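Local coordinates for protein kallistatin (Homo sapiens, PDB 6F4V) that inhibits tissue kallikrein as a secreted serpin, forming a stable equimolar complex with the protease when its reactive site is cleaved, at residues L135-V140 against D150-L155; S314-K319 against T335-K340; S95-S100 against V159-V164; Y40-L45 against A115-K120; D11-F16 against F31-I36. One frame throughout, in Å; residues are numbered along the deposited sequence.

Interaction 1: L135-V140 against D150-L155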
# COMPACT_ATOMS: atom_id res chain seq x y z
N LEU A 135 22.18 -4.90 -5.60
CA LEU A 135 22.32 -4.24 -4.30
C LEU A 135 20.97 -3.69 -3.79
O LEU A 135 20.60 -3.90 -2.63
CB LEU A 135 23.35 -3.11 -4.36
CG LEU A 135 23.59 -2.30 -3.08
CD1 LEU A 135 24.40 -3.08 -2.04
CD2 LEU A 135 24.24 -0.96 -3.40
N ILE A 136 20.25 -2.98 -4.66
CA ILE A 136 18.96 -2.38 -4.29
C ILE A 136 17.95 -3.47 -4.02
O ILE A 136 17.28 -3.47 -2.98
CB ILE A 136 18.40 -1.43 -5.37
CG1 ILE A 136 19.35 -0.25 -5.60
CG2 ILE A 136 17.01 -0.93 -4.97
CD1 ILE A 136 19.03 0.59 -6.81
N ASN A 137 17.85 -4.43 -4.94
CA ASN A 137 16.86 -5.47 -4.81
C ASN A 137 17.07 -6.41 -3.63
O ASN A 137 16.08 -6.81 -2.98
CB ASN A 137 16.67 -6.24 -6.11
CG ASN A 137 15.95 -5.41 -7.16
OD1 ASN A 137 15.36 -4.37 -6.86
ND2 ASN A 137 16.00 -5.86 -8.41
N ASP A 138 18.33 -6.73 -3.33
CA ASP A 138 18.65 -7.52 -2.14
C ASP A 138 18.27 -6.79 -0.87
O ASP A 138 17.79 -7.41 0.06
CB ASP A 138 20.15 -7.86 -2.05
CG ASP A 138 20.60 -8.91 -3.07
OD1 ASP A 138 19.78 -9.63 -3.68
OD2 ASP A 138 21.84 -9.00 -3.26
N HIS A 139 18.53 -5.48 -0.79
CA HIS A 139 18.15 -4.67 0.37
C HIS A 139 16.64 -4.71 0.60
O HIS A 139 16.17 -5.02 1.71
CB HIS A 139 18.63 -3.22 0.21
CG HIS A 139 18.21 -2.31 1.33
ND1 HIS A 139 18.70 -2.44 2.61
CD2 HIS A 139 17.37 -1.25 1.35
CE1 HIS A 139 18.16 -1.51 3.38
NE2 HIS A 139 17.36 -0.77 2.64
N VAL A 140 15.87 -4.47 -0.45
CA VAL A 140 14.41 -4.52 -0.35
C VAL A 140 13.92 -5.93 0.05
O VAL A 140 13.02 -6.07 0.91
CB VAL A 140 13.75 -4.00 -1.65
CG1 VAL A 140 12.24 -4.23 -1.62
CG2 VAL A 140 14.08 -2.52 -1.86
N ASP A 150 13.01 -8.46 -6.75
CA ASP A 150 13.20 -7.78 -8.02
C ASP A 150 12.35 -6.50 -8.15
O ASP A 150 11.69 -6.25 -9.16
CB ASP A 150 12.99 -8.76 -9.20
CG ASP A 150 13.95 -9.99 -9.13
OD1 ASP A 150 15.09 -9.89 -8.61
OD2 ASP A 150 13.53 -11.08 -9.61
N LEU A 151 12.36 -5.68 -7.10
CA LEU A 151 11.60 -4.43 -7.12
C LEU A 151 11.98 -3.60 -8.35
O LEU A 151 11.11 -3.19 -9.13
CB LEU A 151 11.84 -3.60 -5.87
CG LEU A 151 11.20 -2.20 -5.90
CD1 LEU A 151 9.68 -2.29 -6.06
CD2 LEU A 151 11.59 -1.38 -4.68
N VAL A 152 13.27 -3.33 -8.48
CA VAL A 152 13.78 -2.55 -9.59
C VAL A 152 14.06 -3.52 -10.76
O VAL A 152 15.06 -4.24 -10.74
CB VAL A 152 15.04 -1.77 -9.17
CG1 VAL A 152 15.63 -1.02 -10.36
CG2 VAL A 152 14.71 -0.82 -8.04
N SER A 153 13.15 -3.55 -11.73
CA SER A 153 13.24 -4.47 -12.88
C SER A 153 13.99 -3.91 -14.10
O SER A 153 14.28 -4.66 -15.03
CB SER A 153 11.83 -4.90 -13.31
OG SER A 153 11.02 -3.76 -13.48
N GLU A 154 14.24 -2.59 -14.13
CA GLU A 154 15.09 -1.91 -15.13
C GLU A 154 15.86 -0.82 -14.43
O GLU A 154 15.35 -0.23 -13.46
CB GLU A 154 14.27 -1.13 -16.17
CG GLU A 154 13.19 -1.86 -16.92
CD GLU A 154 12.30 -0.90 -17.69
OE1 GLU A 154 11.09 -1.23 -17.84
OE2 GLU A 154 12.80 0.17 -18.14
N LEU A 155 17.03 -0.48 -14.97
CA LEU A 155 17.82 0.63 -14.47
C LEU A 155 18.67 1.17 -15.62
O LEU A 155 19.48 0.43 -16.17
CB LEU A 155 18.71 0.16 -13.31
CG LEU A 155 19.47 1.22 -12.53
CD1 LEU A 155 18.49 2.11 -11.78
CD2 LEU A 155 20.47 0.57 -11.58
O HOH W 1 13.35 -6.49 -4.15
O HOH W 2 17.13 -8.31 -9.02
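N137 turns its CG anti to the carbonyl carbon (chi1 -72°), and a small chi2 of -14° sets OD1 so that the flat amide meets the backbone of V152. The helix 129-143 is helix F of the serpin fold, and the contact fastens to it the loop that runs back beneath it across the large sheet. V152 N donates to N137 OD1 at 2.8 Å, nearly straight at 167°, with the donor tilted a little from the carbonyl plane. In return N137 ND2 donates to V152 O at 3.0 Å; this oxygen lies close to the plane of the amide, while ND2 stands above the plane of the V152 carbonyl. One asparagine thus satisfies both polar backbone atoms of V152, and the paired bonds fix the rotation of the amide. I136 CG2 touches V152 CG2 at 3.8 Å, and V140 CG2 meets L151 CD2 at 3.9 Å, the latter two side chains about perpendicular. L151 and V152 also touch S336 of strand 328-340. Two waters complete the join: one accepts from L151 N and donates to N137 O, the other accepts from N137 ND2 at 2.8 Å and donates to D150 OD1 at 2.6 Å.

Interaction 2: S314-K319 against T335-K340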
# COMPACT_ATOMS: atom_id res chain seq x y z
N SER A 314 13.22 9.04 -13.87
CA SER A 314 13.38 7.85 -14.67
C SER A 314 12.27 6.86 -14.23
O SER A 314 11.11 7.27 -14.10
CB SER A 314 14.80 7.29 -14.56
OG SER A 314 15.03 6.34 -15.61
N LYS A 315 12.57 5.59 -14.03
CA LYS A 315 11.54 4.60 -13.76
C LYS A 315 11.14 4.63 -12.28
O LYS A 315 11.97 4.94 -11.41
CB LYS A 315 12.04 3.19 -14.10
CG LYS A 315 12.35 2.92 -15.59
CD LYS A 315 11.19 3.19 -16.54
CE LYS A 315 10.12 2.09 -16.45
NZ LYS A 315 8.94 2.40 -17.30
N SER A 316 9.90 4.26 -12.01
CA SER A 316 9.37 4.11 -10.64
C SER A 316 8.48 2.89 -10.55
O SER A 316 7.50 2.76 -11.32
CB SER A 316 8.58 5.37 -10.20
OG SER A 316 8.04 5.24 -8.87
N PHE A 317 8.83 1.96 -9.65
CA PHE A 317 8.10 0.69 -9.52
C PHE A 317 7.45 0.57 -8.17
O PHE A 317 7.91 1.17 -7.19
CB PHE A 317 9.05 -0.49 -9.75
CG PHE A 317 9.70 -0.46 -11.10
CD1 PHE A 317 8.96 -0.79 -12.25
CD2 PHE A 317 11.02 -0.05 -11.23
CE1 PHE A 317 9.56 -0.77 -13.51
CE2 PHE A 317 11.61 -0.00 -12.50
CZ PHE A 317 10.89 -0.36 -13.62
N HIS A 318 6.37 -0.18 -8.12
CA HIS A 318 5.75 -0.56 -6.86
C HIS A 318 5.36 -2.04 -6.93
O HIS A 318 4.74 -2.46 -7.90
CB HIS A 318 4.49 0.27 -6.57
CG HIS A 318 3.88 -0.04 -5.24
ND1 HIS A 318 4.40 0.45 -4.06
CD2 HIS A 318 2.82 -0.81 -4.90
CE1 HIS A 318 3.68 -0.01 -3.05
NE2 HIS A 318 2.72 -0.79 -3.53
N LYS A 319 5.77 -2.84 -5.95
CA LYS A 319 5.33 -4.21 -5.83
C LYS A 319 4.83 -4.47 -4.44
O LYS A 319 5.31 -3.87 -3.47
CB LYS A 319 6.45 -5.18 -6.13
CG LYS A 319 7.01 -5.05 -7.54
CD LYS A 319 8.17 -6.01 -7.78
CE LYS A 319 7.72 -7.32 -8.40
NZ LYS A 319 8.88 -8.12 -8.91
N THR A 335 8.49 0.59 -2.92
CA THR A 335 8.40 1.58 -4.00
C THR A 335 9.79 2.07 -4.30
O THR A 335 10.55 2.36 -3.38
CB THR A 335 7.55 2.79 -3.54
OG1 THR A 335 6.26 2.34 -3.14
CG2 THR A 335 7.41 3.83 -4.64
N SER A 336 10.13 2.14 -5.59
CA SER A 336 11.36 2.75 -6.04
C SER A 336 11.08 4.00 -6.87
O SER A 336 10.01 4.12 -7.50
CB SER A 336 12.17 1.76 -6.88
OG SER A 336 11.56 1.53 -8.13
N PHE A 337 12.05 4.90 -6.90
CA PHE A 337 12.02 6.06 -7.79
C PHE A 337 13.44 6.39 -8.22
O PHE A 337 14.25 6.76 -7.38
CB PHE A 337 11.39 7.27 -7.11
CG PHE A 337 11.02 8.36 -8.07
CD1 PHE A 337 11.96 9.27 -8.55
CD2 PHE A 337 9.75 8.43 -8.55
CE1 PHE A 337 11.56 10.25 -9.47
CE2 PHE A 337 9.36 9.40 -9.45
CZ PHE A 337 10.27 10.30 -9.91
N ALA A 338 13.71 6.30 -9.52
CA ALA A 338 15.03 6.52 -10.08
C ALA A 338 15.08 7.89 -10.74
O ALA A 338 14.10 8.35 -11.36
CB ALA A 338 15.36 5.41 -11.07
N ILE A 339 16.23 8.56 -10.57
CA ILE A 339 16.48 9.90 -11.07
C ILE A 339 17.67 9.81 -11.99
O ILE A 339 18.68 9.21 -11.62
CB ILE A 339 16.88 10.85 -9.93
CG1 ILE A 339 15.85 10.89 -8.83
CG2 ILE A 339 17.16 12.26 -10.45
CD1 ILE A 339 14.56 11.53 -9.24
N LYS A 340 17.56 10.39 -13.19
CA LYS A 340 18.66 10.36 -14.17
C LYS A 340 19.05 11.78 -14.56
O LYS A 340 18.40 12.75 -14.17
CB LYS A 340 18.24 9.56 -15.40
CG LYS A 340 17.12 10.19 -16.20
CD LYS A 340 16.69 9.32 -17.35
CE LYS A 340 15.79 10.12 -18.30
NZ LYS A 340 14.72 9.28 -18.88
O HOH W 3 13.89 6.70 -18.11
O HOH W 4 13.16 2.74 -10.02
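S314 N donates to A338 O at 2.7 Å and A338 N to K315 O at 2.9 Å, backbone bonds of the antiparallel hairpin 312-324/328-340, joined by S336 N to F317 O, also 2.9 Å. Strand 328-340 carries the reactive-centre loop sequence and lies inserted in the large sheet, as in cleaved, relaxed serpins.

Serine hydroxyls enter the ladder. S336 OG, between its own backbone N and carbonyl carbon (chi1 71°), accepts from F317 N at 3.2 Å, while the F317 N bond to S336 O is weak. S316 OG, anti to its backbone N, donates to S336 O at 2.6 Å, nearly along the C=O axis, and also bonds Y40 OH. H318 and T335, a non-hydrogen-bonded antiparallel pair, join through side chains: H318 ND1 and T335 OG1, at the ring edge, share a 2.8 Å hydrogen bond, and S35 OG also bonds T335 OG1.

Water bridges S314 OG to K340 NZ, and another donates to K315 O and bonds S336 OG. K315 NZ turns to D284, while its buried backbone N has no partner in the model.

Carbon contact is slight: S316 CB lies 3.7 Å from F337 CD2, and A338 CB 4.0 Å from S314 CB.

Strand 159-172 flanks the hairpin beyond T335, F337 and I339; H318, T335 and F337 pack on helix 33-44, and S316 on L283 of helix 283-286.

Interaction 3: S95-S100 against V159-V164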
# COMPACT_ATOMS: atom_id res chain seq x y z
N SER A 95 13.21 3.63 4.62
CA SER A 95 13.53 4.34 3.40
C SER A 95 15.02 4.27 3.18
O SER A 95 15.78 4.14 4.13
CB SER A 95 13.13 5.81 3.54
OG SER A 95 11.70 5.93 3.63
N ALA A 96 15.43 4.48 1.94
CA ALA A 96 16.83 4.52 1.60
C ALA A 96 17.04 5.30 0.31
O ALA A 96 16.14 5.37 -0.56
CB ALA A 96 17.36 3.10 1.46
N LEU A 97 18.23 5.90 0.21
CA LEU A 97 18.67 6.51 -1.00
C LEU A 97 19.95 5.78 -1.42
O LEU A 97 20.90 5.65 -0.63
CB LEU A 97 18.99 7.98 -0.77
CG LEU A 97 17.88 8.91 -0.27
CD1 LEU A 97 18.47 10.29 -0.04
CD2 LEU A 97 16.75 8.96 -1.28
N PHE A 98 19.96 5.34 -2.65
CA PHE A 98 21.14 4.79 -3.29
C PHE A 98 21.73 5.91 -4.14
O PHE A 98 21.12 6.34 -5.10
CB PHE A 98 20.76 3.54 -4.08
CG PHE A 98 20.33 2.42 -3.20
CD1 PHE A 98 19.02 2.33 -2.76
CD2 PHE A 98 21.26 1.47 -2.76
CE1 PHE A 98 18.63 1.30 -1.92
CE2 PHE A 98 20.87 0.45 -1.91
CZ PHE A 98 19.55 0.36 -1.49
N LEU A 99 22.90 6.41 -3.72
CA LEU A 99 23.50 7.62 -4.25
C LEU A 99 24.69 7.30 -5.14
O LEU A 99 25.51 6.46 -4.78
CB LEU A 99 24.00 8.47 -3.09
CG LEU A 99 22.97 8.89 -2.04
CD1 LEU A 99 23.67 9.64 -0.92
CD2 LEU A 99 21.88 9.74 -2.67
N SER A 100 24.81 7.97 -6.28
CA SER A 100 25.96 7.79 -7.16
C SER A 100 27.25 8.09 -6.37
O SER A 100 27.33 9.12 -5.70
CB SER A 100 25.86 8.72 -8.37
OG SER A 100 26.99 8.58 -9.23
N VAL A 159 21.38 6.86 -14.58
CA VAL A 159 20.76 7.09 -13.27
C VAL A 159 21.83 7.49 -12.27
O VAL A 159 22.91 6.92 -12.26
CB VAL A 159 20.00 5.83 -12.80
CG1 VAL A 159 19.60 5.92 -11.33
CG2 VAL A 159 18.78 5.61 -13.68
N LEU A 160 21.52 8.49 -11.44
CA LEU A 160 22.42 8.94 -10.37
C LEU A 160 21.86 8.75 -8.96
O LEU A 160 22.58 8.94 -7.98
CB LEU A 160 22.73 10.42 -10.58
CG LEU A 160 23.34 10.80 -11.95
CD1 LEU A 160 23.33 12.32 -12.10
CD2 LEU A 160 24.75 10.23 -12.14
N MET A 161 20.58 8.38 -8.84
CA MET A 161 20.00 8.11 -7.52
C MET A 161 18.77 7.24 -7.66
O MET A 161 17.99 7.41 -8.58
CB MET A 161 19.63 9.43 -6.80
CG MET A 161 19.12 9.25 -5.38
SD MET A 161 18.49 10.79 -4.69
CE MET A 161 16.76 10.66 -5.14
N VAL A 162 18.61 6.30 -6.73
CA VAL A 162 17.37 5.57 -6.61
C VAL A 162 16.89 5.71 -5.18
O VAL A 162 17.62 5.40 -4.23
CB VAL A 162 17.52 4.09 -6.99
CG1 VAL A 162 16.21 3.35 -6.76
CG2 VAL A 162 17.96 3.96 -8.42
N LEU A 163 15.66 6.22 -5.04
CA LEU A 163 14.97 6.28 -3.77
C LEU A 163 14.15 5.02 -3.63
O LEU A 163 13.53 4.57 -4.59
CB LEU A 163 14.06 7.49 -3.79
CG LEU A 163 13.14 7.78 -2.64
CD1 LEU A 163 12.96 9.31 -2.55
CD2 LEU A 163 11.79 7.07 -2.75
N VAL A 164 14.15 4.44 -2.43
CA VAL A 164 13.27 3.34 -2.14
C VAL A 164 12.65 3.46 -0.77
O VAL A 164 13.22 4.04 0.17
CB VAL A 164 13.92 1.94 -2.28
CG1 VAL A 164 14.64 1.80 -3.59
CG2 VAL A 164 14.86 1.64 -1.13
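L160 and M161, which meet S100 and L99 across the strand pair, both face I339, a classic beta bulge against strand 328-340, at one end of the antiparallel ladder with 95-100. There S100 N reaches L160 O at 3.0 Å, bent to 143°. The ladder then straightens: F98 N to V162 O is 2.8 Å at 176°, V162 N returns to F98 O at 3.0 Å, and A96 and V164 exchange a further pair of bonds, both 2.9 Å. On one side of the sheet L97 CD2 lies 4.0 Å from L163 CB, and M161 CG, anti to the backbone N (chi1 -176°), lies 3.9 Å from L99 CD2; this side faces F109 of helix 107-117 and M42 of helix 33-44. On the other, the edge of the F98 ring receives V164 CG2 at CE1, 3.9 Å away, with V162 O also near its plane. F122 stacks on the same ring, and I136 of helix 129-143 touches it. The pair joins the second and third strands of the serpin's large sheet. Backbone polar groups bind one another while both faces carry mostly apolar side chains, consistent with these strands staying together when a serpin's sheet opens for loop insertion.

Interaction 4: Y40-L45 against A115-K120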
# COMPACT_ATOMS: atom_id res chain seq x y z
N TYR A 40 6.97 9.27 -2.38
CA TYR A 40 6.81 10.50 -3.16
C TYR A 40 6.89 11.77 -2.31
O TYR A 40 7.47 12.77 -2.74
CB TYR A 40 5.56 10.42 -4.02
CG TYR A 40 5.81 9.58 -5.27
CD1 TYR A 40 6.02 8.20 -5.21
CD2 TYR A 40 5.88 10.18 -6.52
CE1 TYR A 40 6.26 7.45 -6.34
CE2 TYR A 40 6.10 9.43 -7.66
CZ TYR A 40 6.31 8.08 -7.58
OH TYR A 40 6.56 7.40 -8.74
N ALA A 41 6.39 11.71 -1.07
CA ALA A 41 6.59 12.84 -0.16
C ALA A 41 8.08 13.04 0.16
O ALA A 41 8.61 14.18 0.12
CB ALA A 41 5.78 12.64 1.10
N MET A 42 8.80 11.94 0.37
CA MET A 42 10.24 12.05 0.56
C MET A 42 10.97 12.65 -0.66
O MET A 42 11.81 13.54 -0.50
CB MET A 42 10.83 10.68 0.91
CG MET A 42 12.32 10.75 1.25
SD MET A 42 12.89 9.15 1.87
CE MET A 42 12.99 8.20 0.45
N LEU A 43 10.65 12.14 -1.85
CA LEU A 43 11.17 12.67 -3.11
C LEU A 43 10.98 14.17 -3.23
O LEU A 43 11.89 14.88 -3.72
CB LEU A 43 10.51 11.98 -4.30
CG LEU A 43 10.90 12.47 -5.70
CD1 LEU A 43 12.35 12.15 -6.00
CD2 LEU A 43 10.00 11.84 -6.72
N SER A 44 9.80 14.66 -2.80
CA SER A 44 9.46 16.06 -2.91
C SER A 44 10.40 16.95 -2.14
O SER A 44 10.48 18.12 -2.46
CB SER A 44 8.02 16.37 -2.51
OG SER A 44 7.84 16.43 -1.10
N LEU A 45 11.06 16.44 -1.11
CA LEU A 45 12.11 17.24 -0.41
C LEU A 45 13.21 17.72 -1.34
O LEU A 45 13.83 18.74 -1.06
CB LEU A 45 12.77 16.44 0.71
CG LEU A 45 11.89 16.10 1.90
CD1 LEU A 45 12.53 14.98 2.69
CD2 LEU A 45 11.63 17.32 2.76
N ALA A 115 16.37 13.02 8.60
CA ALA A 115 15.61 13.54 9.75
C ALA A 115 14.13 13.11 9.72
O ALA A 115 13.60 12.64 10.72
CB ALA A 115 15.73 15.06 9.80
N VAL A 116 13.49 13.21 8.55
CA VAL A 116 12.04 12.96 8.47
C VAL A 116 11.70 11.52 8.16
O VAL A 116 10.78 10.95 8.77
CB VAL A 116 11.38 13.91 7.44
CG1 VAL A 116 9.90 13.63 7.26
CG2 VAL A 116 11.54 15.34 7.89
N TYR A 117 12.39 10.92 7.19
CA TYR A 117 12.01 9.60 6.71
C TYR A 117 12.96 8.52 7.22
O TYR A 117 12.82 7.37 6.84
CB TYR A 117 11.88 9.61 5.16
CG TYR A 117 10.76 10.54 4.74
CD1 TYR A 117 10.99 11.89 4.48
CD2 TYR A 117 9.45 10.09 4.67
CE1 TYR A 117 9.96 12.75 4.13
CE2 TYR A 117 8.41 10.93 4.32
CZ TYR A 117 8.65 12.26 4.07
OH TYR A 117 7.61 13.09 3.79
N GLU A 118 13.92 8.89 8.06
CA GLU A 118 14.99 7.97 8.51
C GLU A 118 15.66 7.22 7.38
O GLU A 118 15.96 6.04 7.50
CB GLU A 118 14.43 7.01 9.55
CG GLU A 118 13.84 7.77 10.73
CD GLU A 118 14.03 7.08 12.07
OE1 GLU A 118 13.02 6.83 12.76
OE2 GLU A 118 15.20 6.79 12.42
N ALA A 119 15.88 7.92 6.27
CA ALA A 119 16.48 7.33 5.08
C ALA A 119 17.92 6.83 5.42
O ALA A 119 18.68 7.54 6.04
CB ALA A 119 16.52 8.35 3.95
N LYS A 120 18.22 5.59 5.06
CA LYS A 120 19.58 5.08 5.09
C LYS A 120 20.25 5.48 3.78
O LYS A 120 19.66 5.32 2.72
CB LYS A 120 19.58 3.56 5.19
CG LYS A 120 19.14 3.00 6.53
CD LYS A 120 19.24 1.47 6.48
CE LYS A 120 19.36 0.81 7.86
NZ LYS A 120 18.02 0.57 8.46
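Y117 lays its ring against M42 of helix 33-44, and it can be followed outward from CB. Y117 CB sits 3.5 Å from M42 SD; CG, anti to the carbonyl carbon (chi1 -64°), brings the ring against M42. CG and CD1 both lie beside M42 CB and CG, Y117 CD1 3.7 Å from M42 CG. Over the ring centre stands M42 CB, 3.7 Å from the centroid and only 10° off the normal, a CH-pi contact square on the face. The sulfur is placed obliquely, 4.7 Å from the centroid, so the Met-aromatic contact leans toward the base of the tyrosine. The two side chains slide past each other in opposite directions. Y117 CE1, near M42 CA, also receives L45 CD1 at the ring edge, 3.7 Å away. V116 CG1, from the preceding residue, covers the opposite face toward the rim. CZ lies by M42 N and CA. At the tip Y117 OH approaches A41 CB to 3.3 Å. The same hydroxyl hydrogen-bonds H72 ND1. An alanine in place of Y117 would probably leave H72 without this hydroxyl partner and open a gap beside M42 CB and L45 CD1. Beyond the ring M42 SD reaches A119 CB at 4.3 Å, just past E118, whose positive phi takes the chain out of the helix. The Y117 ring thus lies between helix 33-44 and helix 68-83, which supplies H72 and L79; M42 also touches L163 of strand 159-172, and K120 goes on to pair with strand 89-100.

Interaction 5: D11-F16 against F31-I36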
# COMPACT_ATOMS: atom_id res chain seq x y z
N ASP A 11 -7.31 9.61 0.55
CA ASP A 11 -7.76 10.10 -0.76
C ASP A 11 -6.89 9.52 -1.84
O ASP A 11 -7.40 9.03 -2.83
CB ASP A 11 -7.74 11.64 -0.80
CG ASP A 11 -7.97 12.23 -2.20
OD1 ASP A 11 -9.12 12.17 -2.65
OD2 ASP A 11 -7.00 12.74 -2.86
N PHE A 12 -5.57 9.61 -1.67
CA PHE A 12 -4.66 9.03 -2.65
C PHE A 12 -4.87 7.53 -2.81
O PHE A 12 -4.93 7.02 -3.95
CB PHE A 12 -3.21 9.31 -2.29
CG PHE A 12 -2.25 8.72 -3.26
CD1 PHE A 12 -2.10 9.30 -4.52
CD2 PHE A 12 -1.56 7.57 -2.97
CE1 PHE A 12 -1.24 8.75 -5.46
CE2 PHE A 12 -0.70 7.02 -3.92
CZ PHE A 12 -0.52 7.63 -5.16
N ALA A 13 -4.98 6.83 -1.67
CA ALA A 13 -5.20 5.36 -1.68
C ALA A 13 -6.34 4.95 -2.58
O ALA A 13 -6.18 4.09 -3.47
CB ALA A 13 -5.45 4.84 -0.30
N PHE A 14 -7.48 5.60 -2.38
CA PHE A 14 -8.68 5.25 -3.14
C PHE A 14 -8.69 5.76 -4.59
O PHE A 14 -9.27 5.11 -5.46
CB PHE A 14 -9.94 5.58 -2.35
CG PHE A 14 -10.11 4.68 -1.14
CD1 PHE A 14 -10.47 3.34 -1.30
CD2 PHE A 14 -9.84 5.13 0.15
CE1 PHE A 14 -10.58 2.48 -0.20
CE2 PHE A 14 -9.93 4.27 1.25
CZ PHE A 14 -10.32 2.95 1.07
N ARG A 15 -8.01 6.87 -4.85
CA ARG A 15 -7.81 7.34 -6.23
C ARG A 15 -6.95 6.36 -7.02
O ARG A 15 -7.27 6.04 -8.19
CB ARG A 15 -7.20 8.75 -6.27
CG ARG A 15 -8.22 9.88 -6.09
CD ARG A 15 -7.65 11.24 -6.47
NE ARG A 15 -6.66 11.65 -5.50
CZ ARG A 15 -5.36 11.88 -5.72
NH1 ARG A 15 -4.80 11.83 -6.92
NH2 ARG A 15 -4.62 12.22 -4.67
N PHE A 16 -5.86 5.87 -6.39
CA PHE A 16 -4.97 4.92 -7.05
C PHE A 16 -5.72 3.62 -7.34
O PHE A 16 -5.66 3.10 -8.46
CB PHE A 16 -3.71 4.66 -6.22
CG PHE A 16 -2.66 3.87 -6.94
CD1 PHE A 16 -2.68 2.47 -6.96
CD2 PHE A 16 -1.62 4.51 -7.58
CE1 PHE A 16 -1.72 1.75 -7.63
CE2 PHE A 16 -0.63 3.78 -8.24
CZ PHE A 16 -0.68 2.39 -8.26
N PHE A 31 -1.68 -3.28 -3.43
CA PHE A 31 -0.62 -2.30 -3.27
C PHE A 31 -0.63 -1.69 -1.89
O PHE A 31 -1.59 -1.83 -1.16
CB PHE A 31 -0.72 -1.19 -4.35
CG PHE A 31 -1.89 -0.27 -4.17
CD1 PHE A 31 -3.16 -0.68 -4.50
CD2 PHE A 31 -1.71 1.01 -3.71
CE1 PHE A 31 -4.25 0.15 -4.34
CE2 PHE A 31 -2.80 1.86 -3.58
CZ PHE A 31 -4.07 1.39 -3.83
N SER A 32 0.47 -1.04 -1.54
CA SER A 32 0.52 -0.21 -0.36
C SER A 32 0.45 1.29 -0.69
O SER A 32 1.43 1.86 -1.12
CB SER A 32 1.78 -0.45 0.44
OG SER A 32 1.78 0.42 1.56
N PRO A 33 -0.70 1.91 -0.41
CA PRO A 33 -0.79 3.36 -0.67
C PRO A 33 0.18 4.14 0.21
O PRO A 33 0.80 5.09 -0.26
CB PRO A 33 -2.23 3.72 -0.32
CG PRO A 33 -2.91 2.50 0.14
CD PRO A 33 -1.98 1.34 0.03
N LEU A 34 0.34 3.71 1.46
CA LEU A 34 1.26 4.37 2.37
C LEU A 34 2.69 4.37 1.84
O LEU A 34 3.38 5.39 1.87
CB LEU A 34 1.17 3.73 3.78
CG LEU A 34 2.16 4.37 4.75
CD1 LEU A 34 1.85 5.85 4.91
CD2 LEU A 34 2.16 3.69 6.06
N SER A 35 3.13 3.24 1.30
CA SER A 35 4.47 3.18 0.74
C SER A 35 4.64 4.16 -0.42
O SER A 35 5.64 4.90 -0.48
CB SER A 35 4.78 1.77 0.24
OG SER A 35 5.98 1.75 -0.50
N ILE A 36 3.66 4.19 -1.31
CA ILE A 36 3.75 5.13 -2.42
C ILE A 36 3.76 6.58 -1.93
O ILE A 36 4.63 7.36 -2.37
CB ILE A 36 2.64 4.90 -3.49
CG1 ILE A 36 2.72 3.47 -4.07
CG2 ILE A 36 2.76 5.96 -4.56
CD1 ILE A 36 1.53 3.11 -4.94
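F16 of helix 6-23 and F31, at the end of the short strand leading into helix 33-44, belong to the hydrophobic core where the first two helices of the serpin fold meet. F31 CG stands between its backbone N and carbonyl carbon (chi1 70°), from where the ring reaches F16. F16 CD1 stands over the centre of the F31 ring, 3.4 Å above its plane; the rings are inclined at 43°, so the pair is oblique. A13 O lies at the edge of the F31 ring, 3.4 Å from CZ. The F16 ring in turn has I36 CD1 over one face, set toward the rim, a CH-pi contact of 4.2 Å to the centroid. F12 CE2 meets I36 CG2 at 3.7 Å, the side chains crossing at about a right angle. Packing is tight where the backbones come nearest, with A13 CB 3.4 Å from P33 CB. An alanine in place of F31 would probably leave F16 CD1 facing a gap and the F16 ring freer to turn. S32 is the N-cap of helix 33-44, its OG accepting from S35 N. F31 also pairs with an antiparallel strand of another chain, consistent with the shared sheet B that the C-terminal fragment of a cleaved serpin completes.

Overall arrangement
Interaction 2 contains the inserted strand 328-340, interaction 3 continues the sheet beside it and interaction 1 covers it from one face. Interactions 2 and 3, centres about 9 Å apart, are linked by F337 N, 2.8 Å from L163 O, and I339 N, 2.9 Å from M161 O, probable hydrogen bonds. Interaction 1 touches both, with I136 CG1 3.7 Å from F98 CG and S153 OG 3.3 Å from F317 CE1. Interaction 4 lies on the other face and joins interaction 3 where L97 N is 2.9 Å from K120 O, a probable hydrogen bond. Interaction 5 uses the same helix 33-44, its centre about 17 Å from that of interaction 4, and meets interaction 2 through H318 NE2 and S32 N at 3.0 Å. The reactive-centre segment is thereby held from both faces.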